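Local coordinates for protein putative cytochrome P450 YjiB (Bacillus subtilis subsp. subtilis, PDB 4RM4) that probably acts as a heme-dependent monooxygenase of the cytochrome P450 family, using iron to insert oxygen into organic substrates, at residues A[156-161]-A[192-197]; A[200-203]-A[208-211]; A[106-111]-A[144-149]. One frame throughout, in Å; residues are numbered along the deposited sequence.

Interaction 1: A[156-161]-A[192-197]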
loop_
_atom_site.group_PDB
_atom_site.type_symbol
_atom_site.label_atom_id
_atom_site.label_comp_id
_atom_site.label_asym_id
_atom_site.label_seq_id
_atom_site.Cartn_x
_atom_site.Cartn_y
_atom_site.Cartn_z
ATOM N N GLU A 156 2.090 20.819 8.328
ATOM C CA GLU A 156 3.321 20.264 8.923
ATOM C C GLU A 156 3.039 19.344 10.098
ATOM O O GLU A 156 3.710 18.329 10.291
ATOM C CB GLU A 156 4.302 21.352 9.360
ATOM C CG GLU A 156 5.494 20.801 10.164
ATOM C CD GLU A 156 6.263 19.689 9.428
ATOM O OE1 GLU A 156 6.496 19.814 8.204
ATOM O OE2 GLU A 156 6.638 18.684 10.083
ATOM N N GLN A 157 2.045 19.712 10.889
ATOM C CA GLN A 157 1.663 18.927 12.045
ATOM C C GLN A 157 1.162 17.579 11.554
ATOM O O GLN A 157 1.401 16.537 12.159
ATOM C CB GLN A 157 0.552 19.667 12.784
ATOM C CG GLN A 157 0.279 19.183 14.183
ATOM C CD GLN A 157 -0.773 20.038 14.866
ATOM O OE1 GLN A 157 -1.397 20.899 14.236
ATOM N NE2 GLN A 157 -0.970 19.812 16.158
ATOM N N PHE A 158 0.455 17.613 10.436
ATOM C CA PHE A 158 -0.100 16.404 9.852
ATOM C C PHE A 158 1.000 15.505 9.297
ATOM O O PHE A 158 1.017 14.306 9.543
ATOM C CB PHE A 158 -1.081 16.774 8.747
ATOM C CG PHE A 158 -1.950 15.640 8.316
ATOM C CD1 PHE A 158 -3.014 15.244 9.098
ATOM C CD2 PHE A 158 -1.700 14.976 7.143
ATOM C CE1 PHE A 158 -3.822 14.192 8.709
ATOM C CE2 PHE A 158 -2.511 13.928 6.744
ATOM C CZ PHE A 158 -3.574 13.548 7.534
ATOM N N LYS A 159 1.917 16.095 8.543
ATOM C CA LYS A 159 3.073 15.372 8.034
ATOM C C LYS A 159 3.858 14.720 9.172
ATOM O O LYS A 159 4.271 13.573 9.075
ATOM C CB LYS A 159 3.968 16.320 7.239
ATOM C CG LYS A 159 5.233 15.684 6.692
ATOM C CD LYS A 159 4.900 14.613 5.656
ATOM C CE LYS A 159 6.115 14.267 4.808
ATOM N NZ LYS A 159 5.802 13.289 3.727
ATOM N N ALA A 160 4.045 15.459 10.263
ATOM C CA ALA A 160 4.781 14.953 11.416
ATOM C C ALA A 160 4.152 13.691 11.996
ATOM O O ALA A 160 4.856 12.746 12.353
ATOM C CB ALA A 160 4.893 16.029 12.489
ATOM N N TRP A 161 2.825 13.694 12.097
ATOM C CA TRP A 161 2.070 12.506 12.497
ATOM C C TRP A 161 2.271 11.344 11.520
ATOM O O TRP A 161 2.446 10.194 11.938
ATOM C CB TRP A 161 0.582 12.840 12.577
ATOM C CG TRP A 161 0.199 13.647 13.779
ATOM C CD1 TRP A 161 0.730 13.557 15.030
ATOM C CD2 TRP A 161 -0.797 14.673 13.838
ATOM N NE1 TRP A 161 0.123 14.463 15.870
ATOM C CE2 TRP A 161 -0.817 15.163 15.159
ATOM C CE3 TRP A 161 -1.675 15.229 12.898
ATOM C CZ2 TRP A 161 -1.677 16.181 15.567
ATOM C CZ3 TRP A 161 -2.529 16.237 13.305
ATOM C CH2 TRP A 161 -2.523 16.703 14.628
ATOM N N ALA A 192 -6.663 11.281 16.362
ATOM C CA ALA A 192 -8.078 11.187 16.691
ATOM C C ALA A 192 -8.701 12.552 17.001
ATOM O O ALA A 192 -9.719 12.916 16.413
ATOM C CB ALA A 192 -8.286 10.230 17.859
ATOM N N ALA A 193 -8.089 13.297 17.919
ATOM C CA ALA A 193 -8.575 14.629 18.285
ATOM C C ALA A 193 -8.541 15.594 17.105
ATOM O O ALA A 193 -9.439 16.413 16.929
ATOM C CB ALA A 193 -7.773 15.193 19.462
ATOM N N PHE A 194 -7.501 15.486 16.284
ATOM C CA PHE A 194 -7.371 16.335 15.117
ATOM C C PHE A 194 -8.493 16.024 14.129
ATOM O O PHE A 194 -9.182 16.937 13.649
ATOM C CB PHE A 194 -5.992 16.128 14.467
ATOM C CG PHE A 194 -5.749 16.977 13.241
ATOM C CD1 PHE A 194 -5.990 16.471 11.972
ATOM C CD2 PHE A 194 -5.254 18.265 13.360
ATOM C CE1 PHE A 194 -5.757 17.242 10.846
ATOM C CE2 PHE A 194 -5.017 19.042 12.242
ATOM C CZ PHE A 194 -5.267 18.532 10.981
ATOM N N PHE A 195 -8.693 14.738 13.836
ATOM C CA PHE A 195 -9.768 14.337 12.927
ATOM C C PHE A 195 -11.132 14.728 13.504
ATOM O O PHE A 195 -12.038 15.079 12.761
ATOM C CB PHE A 195 -9.739 12.833 12.627
ATOM C CG PHE A 195 -8.654 12.418 11.673
ATOM C CD1 PHE A 195 -8.469 13.090 10.469
ATOM C CD2 PHE A 195 -7.822 11.351 11.976
ATOM C CE1 PHE A 195 -7.466 12.703 9.590
ATOM C CE2 PHE A 195 -6.814 10.972 11.104
ATOM C CZ PHE A 195 -6.641 11.645 9.918
ATOM N N ALA A 196 -11.277 14.648 14.823
ATOM C CA ALA A 196 -12.528 15.048 15.469
ATOM C C ALA A 196 -12.841 16.490 15.107
ATOM O O ALA A 196 -13.973 16.828 14.769
ATOM C CB ALA A 196 -12.432 14.886 16.988
ATOM N N GLY A 197 -11.824 17.339 15.180
ATOM C CA GLY A 197 -11.983 18.738 14.824
ATOM C C GLY A 197 -12.393 18.945 13.379
ATOM O O GLY A 197 -13.296 19.733 13.093
#

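Interaction 2: A[200-203]-A[208-211]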
loop_
_atom_site.group_PDB
_atom_site.type_symbol
_atom_site.label_atom_id
_atom_site.label_comp_id
_atom_site.label_asym_id
_atom_site.label_seq_id
_atom_site.Cartn_x
_atom_site.Cartn_y
_atom_site.Cartn_z
ATOM N N GLU A 200 -16.055 18.009 12.720
ATOM C CA GLU A 200 -17.010 19.046 13.126
ATOM C C GLU A 200 -17.039 20.168 12.097
ATOM O O GLU A 200 -18.101 20.710 11.759
ATOM C CB GLU A 200 -16.622 19.629 14.485
ATOM C CG GLU A 200 -17.325 19.002 15.667
ATOM C CD GLU A 200 -18.836 19.047 15.536
ATOM O OE1 GLU A 200 -19.357 19.922 14.810
ATOM O OE2 GLU A 200 -19.512 18.204 16.153
ATOM N N GLU A 201 -15.855 20.536 11.628
ATOM C CA GLU A 201 -15.726 21.576 10.617
ATOM C C GLU A 201 -16.536 21.227 9.380
ATOM O O GLU A 201 -17.285 22.054 8.873
ATOM C CB GLU A 201 -14.260 21.763 10.232
ATOM C CG GLU A 201 -14.036 22.763 9.112
ATOM C CD GLU A 201 -14.335 24.191 9.537
ATOM O OE1 GLU A 201 -14.740 24.404 10.702
ATOM O OE2 GLU A 201 -14.162 25.101 8.699
ATOM N N LYS A 202 -16.376 19.994 8.894
ATOM C CA LYS A 202 -17.036 19.570 7.650
ATOM C C LYS A 202 -18.548 19.430 7.815
ATOM O O LYS A 202 -19.302 19.544 6.844
ATOM C CB LYS A 202 -16.413 18.284 7.084
ATOM C CG LYS A 202 -14.914 18.413 6.780
ATOM C CD LYS A 202 -14.613 19.611 5.899
ATOM C CE LYS A 202 -13.111 19.750 5.715
ATOM N NZ LYS A 202 -12.723 20.958 4.931
ATOM N N ARG A 203 -18.997 19.203 9.044
ATOM C CA ARG A 203 -20.426 19.251 9.330
ATOM C C ARG A 203 -21.015 20.629 9.047
ATOM O O ARG A 203 -22.133 20.734 8.558
ATOM C CB ARG A 203 -20.721 18.849 10.774
ATOM C CG ARG A 203 -20.472 17.378 11.029
ATOM C CD ARG A 203 -20.971 16.958 12.395
ATOM N NE ARG A 203 -20.483 15.633 12.782
ATOM C CZ ARG A 203 -21.048 14.490 12.409
ATOM N NH1 ARG A 203 -22.115 14.501 11.619
ATOM N NH2 ARG A 203 -20.538 13.334 12.819
ATOM N N GLN A 208 -15.308 18.900 -0.912
ATOM C CA GLN A 208 -15.280 17.736 -1.801
ATOM C C GLN A 208 -14.359 16.629 -1.317
ATOM O O GLN A 208 -13.933 15.770 -2.092
ATOM C CB GLN A 208 -14.845 18.159 -3.199
ATOM C CG GLN A 208 -15.697 19.271 -3.766
ATOM C CD GLN A 208 -17.176 18.948 -3.703
ATOM O OE1 GLN A 208 -17.992 19.789 -3.318
ATOM N NE2 GLN A 208 -17.533 17.724 -4.090
ATOM N N ASP A 209 -14.043 16.662 -0.034
ATOM C CA ASP A 209 -13.090 15.740 0.539
ATOM C C ASP A 209 -13.815 14.522 1.095
ATOM O O ASP A 209 -15.036 14.515 1.216
ATOM C CB ASP A 209 -12.327 16.431 1.655
ATOM C CG ASP A 209 -13.254 16.974 2.720
ATOM O OD1 ASP A 209 -13.505 16.267 3.716
ATOM O OD2 ASP A 209 -13.748 18.099 2.540
ATOM N N ILE A 210 -13.046 13.499 1.441
ATOM C CA ILE A 210 -13.590 12.245 1.962
ATOM C C ILE A 210 -14.414 12.454 3.240
ATOM O O ILE A 210 -15.448 11.827 3.425
ATOM C CB ILE A 210 -12.437 11.264 2.282
ATOM C CG1 ILE A 210 -11.852 10.677 0.987
ATOM C CG2 ILE A 210 -12.906 10.143 3.223
ATOM C CD1 ILE A 210 -10.601 9.828 1.203
ATOM N N ILE A 211 -13.930 13.319 4.126
ATOM C CA ILE A 211 -14.612 13.551 5.404
ATOM C C ILE A 211 -15.985 14.197 5.185
ATOM O O ILE A 211 -16.971 13.783 5.791
ATOM C CB ILE A 211 -13.733 14.323 6.417
ATOM C CG1 ILE A 211 -12.665 13.386 6.991
ATOM C CG2 ILE A 211 -14.588 14.867 7.577
ATOM C CD1 ILE A 211 -11.590 14.077 7.819
HETATM O O HOH W 1 -12.110 19.859 2.681
#

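Interaction 3: A[106-111]-A[144-149]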
loop_
_atom_site.group_PDB
_atom_site.type_symbol
_atom_site.label_atom_id
_atom_site.label_comp_id
_atom_site.label_asym_id
_atom_site.label_seq_id
_atom_site.Cartn_x
_atom_site.Cartn_y
_atom_site.Cartn_z
ATOM N N LYS A 106 -12.068 11.103 -10.239
ATOM C CA LYS A 106 -12.023 12.041 -11.367
ATOM C C LYS A 106 -11.905 13.462 -10.837
ATOM O O LYS A 106 -11.142 14.287 -11.354
ATOM C CB LYS A 106 -13.294 11.931 -12.217
ATOM C CG LYS A 106 -13.638 10.538 -12.697
ATOM C CD LYS A 106 -12.926 10.158 -13.990
ATOM C CE LYS A 106 -13.472 8.851 -14.550
ATOM N NZ LYS A 106 -14.939 8.913 -14.854
ATOM N N GLN A 107 -12.670 13.728 -9.783
ATOM C CA GLN A 107 -12.750 15.043 -9.171
ATOM C C GLN A 107 -11.400 15.510 -8.643
ATOM O O GLN A 107 -11.104 16.704 -8.633
ATOM C CB GLN A 107 -13.757 14.987 -8.026
ATOM C CG GLN A 107 -14.404 16.301 -7.663
ATOM C CD GLN A 107 -15.508 16.103 -6.653
ATOM O OE1 GLN A 107 -15.485 15.141 -5.884
ATOM N NE2 GLN A 107 -16.494 16.998 -6.660
ATOM N N TRP A 108 -10.579 14.561 -8.207
ATOM C CA TRP A 108 -9.326 14.882 -7.535
ATOM C C TRP A 108 -8.078 14.761 -8.420
ATOM O O TRP A 108 -6.997 15.194 -8.028
ATOM C CB TRP A 108 -9.186 14.041 -6.258
ATOM C CG TRP A 108 -10.021 14.605 -5.118
ATOM C CD1 TRP A 108 -11.271 14.211 -4.737
ATOM C CD2 TRP A 108 -9.663 15.694 -4.254
ATOM N NE1 TRP A 108 -11.709 14.977 -3.674
ATOM C CE2 TRP A 108 -10.743 15.898 -3.364
ATOM C CE3 TRP A 108 -8.529 16.509 -4.140
ATOM C CZ2 TRP A 108 -10.719 16.885 -2.370
ATOM C CZ3 TRP A 108 -8.511 17.492 -3.153
ATOM C CH2 TRP A 108 -9.602 17.670 -2.285
ATOM N N GLU A 109 -8.239 14.202 -9.613
ATOM C CA GLU A 109 -7.108 14.000 -10.524
ATOM C C GLU A 109 -6.368 15.316 -10.789
ATOM O O GLU A 109 -5.134 15.362 -10.722
ATOM C CB GLU A 109 -7.571 13.362 -11.834
ATOM C CG GLU A 109 -6.449 13.130 -12.830
ATOM C CD GLU A 109 -6.945 12.528 -14.125
ATOM O OE1 GLU A 109 -8.178 12.507 -14.339
ATOM O OE2 GLU A 109 -6.100 12.074 -14.927
ATOM N N PRO A 110 -7.121 16.385 -11.102
ATOM C CA PRO A 110 -6.549 17.728 -11.211
ATOM C C PRO A 110 -5.587 18.050 -10.078
ATOM O O PRO A 110 -4.437 18.413 -10.339
ATOM C CB PRO A 110 -7.778 18.636 -11.103
ATOM C CG PRO A 110 -8.962 17.768 -11.463
ATOM C CD PRO A 110 -8.508 16.349 -11.598
ATOM N N ARG A 111 -6.039 17.919 -8.832
ATOM C CA ARG A 111 -5.207 18.303 -7.693
ATOM C C ARG A 111 -4.005 17.392 -7.464
ATOM O O ARG A 111 -2.961 17.840 -6.987
ATOM C CB ARG A 111 -6.030 18.416 -6.409
ATOM C CG ARG A 111 -6.027 19.820 -5.813
ATOM C CD ARG A 111 -4.627 20.220 -5.350
ATOM N NE ARG A 111 -4.426 21.665 -5.417
ATOM C CZ ARG A 111 -3.431 22.315 -4.821
ATOM N NH1 ARG A 111 -2.539 21.657 -4.087
ATOM N NH2 ARG A 111 -3.338 23.632 -4.950
ATOM N N ILE A 144 -3.226 12.700 0.470
ATOM C CA ILE A 144 -4.239 12.223 1.413
ATOM C C ILE A 144 -4.657 13.337 2.378
ATOM O O ILE A 144 -5.807 13.404 2.834
ATOM C CB ILE A 144 -3.760 10.978 2.201
ATOM C CG1 ILE A 144 -4.962 10.231 2.781
ATOM C CG2 ILE A 144 -2.739 11.355 3.270
ATOM C CD1 ILE A 144 -5.900 9.651 1.708
ATOM N N SER A 145 -3.727 14.228 2.686
ATOM C CA SER A 145 -4.089 15.325 3.578
ATOM C C SER A 145 -5.154 16.192 2.904
ATOM O O SER A 145 -6.121 16.598 3.540
ATOM C CB SER A 145 -2.866 16.161 3.968
ATOM O OG SER A 145 -2.509 17.053 2.929
ATOM N N GLU A 146 -4.977 16.466 1.619
ATOM C CA GLU A 146 -5.945 17.278 0.874
ATOM C C GLU A 146 -7.250 16.532 0.658
ATOM O O GLU A 146 -8.337 17.116 0.700
ATOM C CB GLU A 146 -5.357 17.763 -0.455
ATOM C CG GLU A 146 -4.152 18.686 -0.302
ATOM C CD GLU A 146 -3.882 19.520 -1.544
ATOM O OE1 GLU A 146 -4.726 19.510 -2.467
ATOM O OE2 GLU A 146 -2.832 20.195 -1.593
ATOM N N LEU A 147 -7.147 15.227 0.447
ATOM C CA LEU A 147 -8.335 14.400 0.323
ATOM C C LEU A 147 -9.056 14.213 1.652
ATOM O O LEU A 147 -10.251 13.926 1.672
ATOM C CB LEU A 147 -7.978 13.037 -0.271
ATOM C CG LEU A 147 -8.145 12.911 -1.775
ATOM C CD1 LEU A 147 -9.604 13.117 -2.136
ATOM C CD2 LEU A 147 -7.236 13.905 -2.508
ATOM N N LEU A 148 -8.338 14.376 2.761
ATOM C CA LEU A 148 -8.954 14.314 4.094
ATOM C C LEU A 148 -9.353 15.681 4.627
ATOM O O LEU A 148 -9.748 15.806 5.791
ATOM C CB LEU A 148 -8.027 13.646 5.107
ATOM C CG LEU A 148 -8.039 12.122 5.048
ATOM C CD1 LEU A 148 -6.917 11.559 5.906
ATOM C CD2 LEU A 148 -9.384 11.611 5.526
ATOM N N GLY A 149 -9.219 16.704 3.791
ATOM C CA GLY A 149 -9.654 18.041 4.157
ATOM C C GLY A 149 -8.819 18.692 5.243
ATOM O O GLY A 149 -9.300 19.566 5.967
#

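Interaction 1: A[156-161]-A[192-197]
The pairing of the F and G helices of the cytochrome P450 fold rests here on Phe158 and Trp161 of helix 155-165 and on Phe194 and Phe195 of helix 177-204. The edge of the Trp161 benzo ring is turned toward the face of Phe194 in an offset edge-to-face pair, with centroids 4.8 Å apart and planes at 65°. Trp161 CZ3 stands over Phe194 CG at 3.3 Å, while Trp161 CH2 approaches Phe194 CD2 at 3.4 Å. A chi1 of -180° points the Phe194 ring straight out, opposite its backbone N, to meet both Trp161 and Phe158. Phe194 CE1 lies 3.8 Å from Phe158 CD1, the two rings meeting obliquely. These three residues form an aromatic cluster. In the F–G pair the two short segments run at 140° to each other, and their axes stay 12.2 Å apart at closest approach, a separation bridged by the large rings without hydrogen bonds across. Next to the cluster, Phe195 CZ reaches the edge of the Phe158 ring, near its plane, 4.0 Å from Phe158 CE1. Trp161 NE1 donates to Glu190 OE1 one turn back on the G helix, which fixes the indole at its polar corner as well. Phe158 also leans on Leu237 and Phe195 on Cys233, both of the long helix 226-257.

Interaction 2: A[200-203]-A[208-211]
Lys202 lays its aliphatic chain against Ile211 and carries its ammonium group on toward Asp209. Near the root of the side chain, Lys202 CG meets the CG2 methyl of Ile211 at 3.6 Å, the two side chains crossing at about a right angle. A bend at chi2 (-53°) turns the rest of the chain obliquely across the carboxylate, where Lys202 CE lies 3.6 Å from Asp209 OD2. The salt bridge itself is long, 3.9 Å from Lys202 NZ to Asp209 OD2. A water appears to join the charges: it accepts from Lys202 NZ at 2.6 Å and donates to Asp209 OD2, although this second bond is modelled so short that the water's exact place is doubtful. Cutting the side chain of Lys202 back to that of an alanine is likely to leave Asp209 without this nearby positive charge and take the aliphatic cover from Ile211 CG2. Asp209 is held in turn as the N-cap of helix 210-215. With CG set between the backbone N and the carbonyl carbon (chi1 57°), its carboxylate folds over the helix start, caps a backbone N just past Ile211, and bonds through OD2 to Ser212 OG. Farther out, Ile211 packs on Ile198 and Ile199 of the G helix and on Cys233, so the contact sets the start of the H helix against the end of G, with Ile211 also reaching helix 226-257.

Interaction 3: A[106-111]-A[144-149]
With CG anti to the carbonyl carbon (chi1 -79°), Trp108 swings its indole toward Leu147, whose methyls come to it from the opposite direction; on the same helix as Leu147, Glu146 starts out likewise (chi1 -63°) and then extends to reach Arg111. The CD1 methyl of Leu147 sits over one face of the Trp108 pyrrole ring in a CH-pi arrangement whose exact spacing is doubtful. The other methyl, CD2, leans toward the six-membered ring near CE3. At the benzo end of the indole, Trp108 CH2 lies 3.3 Å from the backbone O of Glu146, which approaches obliquely. Trp108 NE1, at the indole rim, donates to the carbonyl O of Gln208, which would hold the rotation of the ring. One turn on, Arg111 crosses Glu146 at about a right angle, and its NH1 forms a salt bridge with Glu146 OE2 at 2.9 Å, the guanidinium and carboxylate planes 45° apart. Arg111 NE pairs with Glu114 OE1 as well, so two carboxylates probably share the charge of Arg111. Helix 102-123 kinks at Pro110, whose ring nitrogen has no hydrogen to give, and the backbone N of Arg111 also misses the turn before. Helix 138-147 ends in a Schellman motif, in which Gly149, with positive phi, bonds weakly through N to Glu146 O, and Val150 N reaches Ser145 O. One turn before that end, Ile144 touches the heme. The contact joins the D and E helices of the helical half of the P450 fold.

Overall arrangement
Along the chain the D helix 102-123 and E helix 138-147 meet first (interaction 3), then F and G (interaction 1), then the end of G and the start of H (interaction 2). The centres of interactions 1 and 2 lie about 14 Å apart. Those of interactions 1 and 3 are about 17 Å apart, and those of interactions 2 and 3 about 13 Å. Interactions 1 and 2 share helix 177-204 and touch through Phe195 and Ile211. Phe158 packs on Ser145 to tie interaction 1 to interaction 3, and the backbone N of Ile210 probably bonds to Leu147 O between interactions 2 and 3. The contacts thus link the D to H helices in a chain of packing, with E, F, G and H each touching helix 226-257 near the heme.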